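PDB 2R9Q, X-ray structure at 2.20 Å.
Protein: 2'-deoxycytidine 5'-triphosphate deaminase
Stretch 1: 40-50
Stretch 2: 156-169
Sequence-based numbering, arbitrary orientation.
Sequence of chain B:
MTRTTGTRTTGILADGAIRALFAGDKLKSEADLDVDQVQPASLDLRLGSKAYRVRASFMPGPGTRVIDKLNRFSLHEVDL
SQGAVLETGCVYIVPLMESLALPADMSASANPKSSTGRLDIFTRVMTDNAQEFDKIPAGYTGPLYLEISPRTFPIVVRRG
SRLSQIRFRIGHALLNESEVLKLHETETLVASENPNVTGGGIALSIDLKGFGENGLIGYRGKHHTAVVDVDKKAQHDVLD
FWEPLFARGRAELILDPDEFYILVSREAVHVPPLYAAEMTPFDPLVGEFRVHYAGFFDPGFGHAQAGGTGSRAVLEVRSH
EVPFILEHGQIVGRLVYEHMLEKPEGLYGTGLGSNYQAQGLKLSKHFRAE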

# COMPACT_ATOMS: atom_id res chain seq x y z
N PRO B 40 9.59 30.75 23.80
CA PRO B 40 8.84 31.45 24.84
C PRO B 40 8.23 30.57 25.96
O PRO B 40 8.29 30.95 27.11
CB PRO B 40 7.76 32.18 24.05
CG PRO B 40 8.33 32.39 22.71
CD PRO B 40 9.21 31.22 22.45
N ALA B 41 7.69 29.39 25.62
CA ALA B 41 7.05 28.48 26.60
C ALA B 41 7.37 26.98 26.41
O ALA B 41 6.57 26.11 26.77
CB ALA B 41 5.56 28.70 26.58
N SER B 42 8.56 26.70 25.84
CA SER B 42 9.05 25.35 25.58
C SER B 42 10.52 25.39 25.19
O SER B 42 11.10 26.44 24.96
CB SER B 42 8.24 24.66 24.47
OG SER B 42 8.22 25.44 23.29
N LEU B 43 11.13 24.22 25.12
CA LEU B 43 12.48 24.04 24.66
C LEU B 43 12.56 22.95 23.58
O LEU B 43 12.10 21.83 23.76
CB LEU B 43 13.35 23.68 25.87
CG LEU B 43 14.75 23.11 25.67
CD1 LEU B 43 15.77 24.18 25.33
CD2 LEU B 43 15.10 22.33 26.90
N ASP B 44 13.15 23.30 22.45
CA ASP B 44 13.62 22.33 21.44
C ASP B 44 14.63 21.34 22.00
O ASP B 44 15.50 21.68 22.80
CB ASP B 44 14.22 23.03 20.22
CG ASP B 44 13.15 23.65 19.34
OD1 ASP B 44 11.97 23.66 19.76
OD2 ASP B 44 13.52 24.10 18.22
N LEU B 45 14.45 20.09 21.57
CA LEU B 45 15.30 18.98 21.92
C LEU B 45 16.12 18.59 20.71
O LEU B 45 15.63 18.59 19.59
CB LEU B 45 14.45 17.79 22.39
CG LEU B 45 13.56 17.96 23.61
CD1 LEU B 45 12.54 16.80 23.64
CD2 LEU B 45 14.40 18.06 24.89
N ARG B 46 17.38 18.25 20.94
CA ARG B 46 18.32 17.94 19.90
C ARG B 46 18.70 16.48 19.96
O ARG B 46 18.91 15.93 21.03
CB ARG B 46 19.60 18.77 20.05
CG ARG B 46 19.45 20.27 19.97
CD ARG B 46 20.76 20.97 20.25
NE ARG B 46 21.14 20.95 21.67
CZ ARG B 46 22.20 21.61 22.16
NH1 ARG B 46 22.49 21.53 23.45
NH2 ARG B 46 22.96 22.35 21.38
N LEU B 47 18.84 15.89 18.78
CA LEU B 47 19.39 14.55 18.61
C LEU B 47 20.86 14.46 19.01
O LEU B 47 21.68 15.38 18.74
CB LEU B 47 19.26 14.06 17.16
CG LEU B 47 17.92 14.16 16.43
CD1 LEU B 47 18.00 13.48 15.06
CD2 LEU B 47 16.78 13.64 17.28
N GLY B 48 21.16 13.35 19.67
CA GLY B 48 22.52 12.93 19.95
C GLY B 48 23.21 12.36 18.70
O GLY B 48 22.75 12.55 17.58
N SER B 49 24.33 11.67 18.93
CA SER B 49 25.20 11.14 17.87
C SER B 49 24.87 9.73 17.31
O SER B 49 25.46 9.32 16.33
CB SER B 49 26.64 11.12 18.39
OG SER B 49 27.04 12.40 18.84
N LYS B 50 23.96 9.00 17.96
CA LYS B 50 23.62 7.63 17.58
C LYS B 50 22.10 7.51 17.40
O LYS B 50 21.32 8.00 18.24
CB LYS B 50 23.99 6.62 18.68
CG LYS B 50 25.43 6.32 19.09
CD LYS B 50 25.31 5.01 20.04
CE LYS B 50 26.66 4.34 20.64
NZ LYS B 50 26.51 2.80 21.05
N VAL B 156 16.74 13.42 6.20
CA VAL B 156 18.10 13.38 6.75
C VAL B 156 18.18 14.16 8.07
O VAL B 156 17.71 15.30 8.16
CB VAL B 156 19.26 13.74 5.71
CG1 VAL B 156 18.75 14.63 4.61
CG2 VAL B 156 20.46 14.37 6.40
N VAL B 157 18.77 13.50 9.06
CA VAL B 157 18.98 14.03 10.42
C VAL B 157 20.42 13.83 10.86
O VAL B 157 21.14 13.02 10.31
CB VAL B 157 18.01 13.39 11.49
CG1 VAL B 157 16.56 13.51 11.02
CG2 VAL B 157 18.41 11.94 11.87
N ARG B 158 20.81 14.58 11.87
CA ARG B 158 22.14 14.49 12.41
C ARG B 158 22.16 14.99 13.84
O ARG B 158 21.15 15.47 14.36
CB ARG B 158 23.11 15.32 11.57
CG ARG B 158 22.71 16.80 11.47
CD ARG B 158 23.64 17.55 10.60
NE ARG B 158 23.66 17.06 9.24
CZ ARG B 158 22.77 17.38 8.31
NH1 ARG B 158 21.76 18.18 8.59
NH2 ARG B 158 22.88 16.89 7.08
N ARG B 159 23.35 14.90 14.45
CA ARG B 159 23.57 15.43 15.78
C ARG B 159 23.18 16.90 15.74
O ARG B 159 23.62 17.64 14.88
CB ARG B 159 25.00 15.22 16.23
CG ARG B 159 25.26 15.70 17.62
CD ARG B 159 26.72 15.67 18.00
NE ARG B 159 26.95 16.35 19.29
CZ ARG B 159 26.76 15.80 20.49
NH1 ARG B 159 26.34 14.54 20.62
NH2 ARG B 159 26.99 16.50 21.59
N GLY B 160 22.31 17.28 16.66
CA GLY B 160 21.76 18.62 16.71
C GLY B 160 20.37 18.85 16.15
O GLY B 160 19.78 19.86 16.46
N SER B 161 19.87 17.95 15.32
CA SER B 161 18.57 18.12 14.68
C SER B 161 17.49 18.29 15.74
O SER B 161 17.55 17.69 16.79
CB SER B 161 18.26 16.98 13.70
OG SER B 161 19.13 16.98 12.59
N ARG B 162 16.54 19.17 15.46
CA ARG B 162 15.50 19.51 16.41
C ARG B 162 14.17 19.14 15.80
O ARG B 162 13.75 19.75 14.87
CB ARG B 162 15.58 20.99 16.73
CG ARG B 162 16.74 21.32 17.62
CD ARG B 162 17.37 22.65 17.37
NE ARG B 162 16.38 23.70 17.52
CZ ARG B 162 16.62 25.01 17.58
NH1 ARG B 162 17.84 25.49 17.53
NH2 ARG B 162 15.61 25.85 17.71
N LEU B 163 13.54 18.09 16.31
CA LEU B 163 12.26 17.62 15.76
C LEU B 163 11.11 17.83 16.73
O LEU B 163 9.96 17.96 16.34
CB LEU B 163 12.38 16.18 15.29
CG LEU B 163 13.27 15.75 14.11
CD1 LEU B 163 14.75 15.77 14.48
CD2 LEU B 163 12.92 14.34 13.69
N SER B 164 11.47 17.99 17.99
CA SER B 164 10.54 17.94 19.08
C SER B 164 10.79 19.05 20.07
O SER B 164 11.85 19.64 20.08
CB SER B 164 10.71 16.59 19.75
OG SER B 164 9.68 16.36 20.66
N GLN B 165 9.80 19.33 20.89
CA GLN B 165 9.95 20.27 22.01
C GLN B 165 9.23 19.85 23.30
O GLN B 165 8.24 19.14 23.29
CB GLN B 165 9.57 21.69 21.61
CG GLN B 165 8.31 21.83 20.89
CD GLN B 165 8.14 23.19 20.28
OE1 GLN B 165 7.01 23.65 20.12
NE2 GLN B 165 9.24 23.86 19.97
N ILE B 166 9.81 20.30 24.42
CA ILE B 166 9.35 19.98 25.76
C ILE B 166 8.89 21.27 26.48
O ILE B 166 9.59 22.28 26.51
CB ILE B 166 10.46 19.20 26.52
CG1 ILE B 166 9.97 18.67 27.87
CG2 ILE B 166 11.71 20.02 26.74
CD1 ILE B 166 11.02 17.88 28.58
N ARG B 167 7.67 21.23 27.02
CA ARG B 167 7.10 22.32 27.82
C ARG B 167 7.08 21.90 29.29
O ARG B 167 6.61 20.83 29.63
CB ARG B 167 5.69 22.63 27.33
CG ARG B 167 4.88 23.63 28.15
CD ARG B 167 3.67 24.09 27.37
NE ARG B 167 4.00 24.97 26.23
CZ ARG B 167 3.11 25.51 25.41
NH1 ARG B 167 1.83 25.27 25.57
NH2 ARG B 167 3.50 26.30 24.42
N PHE B 168 7.61 22.76 30.16
CA PHE B 168 7.66 22.51 31.61
C PHE B 168 6.57 23.26 32.34
O PHE B 168 6.22 24.37 31.96
CB PHE B 168 9.02 22.92 32.19
CG PHE B 168 10.18 22.31 31.49
CD1 PHE B 168 10.71 21.12 31.92
CD2 PHE B 168 10.74 22.92 30.38
CE1 PHE B 168 11.75 20.55 31.26
CE2 PHE B 168 11.79 22.36 29.73
CZ PHE B 168 12.30 21.17 30.17
N ARG B 169 6.04 22.65 33.40
CA ARG B 169 4.97 23.25 34.19
C ARG B 169 4.94 22.87 35.69
O ARG B 169 5.43 21.82 36.09
CB ARG B 169 3.63 22.91 33.54
CG ARG B 169 3.35 21.43 33.46
CD ARG B 169 1.97 21.16 32.95
NE ARG B 169 1.68 21.73 31.64
CZ ARG B 169 2.14 21.26 30.48
NH1 ARG B 169 2.99 20.24 30.42
NH2 ARG B 169 1.77 21.85 29.36
O HOH W 1 8.06 25.28 29.20
O HOH W 2 14.89 16.45 18.25

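The two stretches lie more than a hundred residues apart in sequence and meet as antiparallel partners in a sheet. Their strand axes run at 145° and approach to 4.4 Å. Together they bury 996 Å² of surface.

Leu43 and Ile166 form a fully bonded antiparallel pair. Leu43 N donates to Ile166 O at 2.8 Å, and Ile166 N donates to Leu43 O at 2.8 Å. Both amides and both carbonyls of this pair are therefore satisfied. The next rung is Asp44 with Gln165, a non-hydrogen-bonded pair whose CA atoms are 4.2 Å apart. Further along, Leu45 N donates to Ser164 O at 3.0 Å.

No bond returns from Ser164: its N is 4.5 Å from Leu45 O. Leu163 N, at 3.9 Å from Leu45 O, is linked to it through a water. Water 2 donates to Leu45 O at 2.6 Å and accepts from Leu163 N at 2.9 Å. Both groups are thus satisfied although they do not bond directly. Leu45 O also receives a CA-H...O contact from Arg162 CA at 3.3 Å.

Direct backbone bonding resumes at Leu47. Leu47 N donates to Ser161 O at 3.0 Å, and Gly160 N donates to Leu47 O at 2.9 Å. Gly160 sits in a type II turn from Arg158 to Ser161, closed by Ser161 N donating to Arg158 O at 3.0 Å. Its phi of 100° and psi of -18° suit glycine, because a CB would be jammed against the carbonyl oxygen of Arg159. The side chain of Ser161 also braces the turn, with Arg158 N donating to Ser161 OG at 3.0 Å.

Asp44, Gln165 and Arg162 point to the same face of the sheet. The Asp44 carboxylate is buried, and both of its oxygens are used. OD1 of Asp44 accepts from Gln165 NE2 at 2.7 Å. OD2 of Asp44 accepts from Arg162 NH2 at 2.8 Å and from Arg162 NE at 3.0 Å. The pairing with Arg162 is a salt bridge, so the buried negative charge is met by a positive one. The carboxylate oxygen lies at the edge of the guanidinium, near its plane, where the N-H groups point.

The other face is apolar around Leu43, Leu45 and Ile166. Leu45 CD2 packs against Ile166 CG2 at 3.8 Å, and Leu43 CB lies 4.1 Å from the same Ile166 CG2. Near the turn, Leu47 CD1 touches Val157 CG2 at 3.6 Å and Leu163 CD1 at 4.0 Å.

Two more arginines bond at the ends of the contact. Arg167 NE donates to Ala41 O at 2.9 Å, while its NH1 and NH2 are satisfied elsewhere in the structure. Water 1 accepts from Phe168 N at 2.7 Å and makes a weak bond to Ala41 O at 3.0 Å. At the other end, Arg159 NH1 donates to Ser49 OG at 2.9 Å.

One polar atom is left over. Ser42 OG is buried by the contact and has no partner in the model.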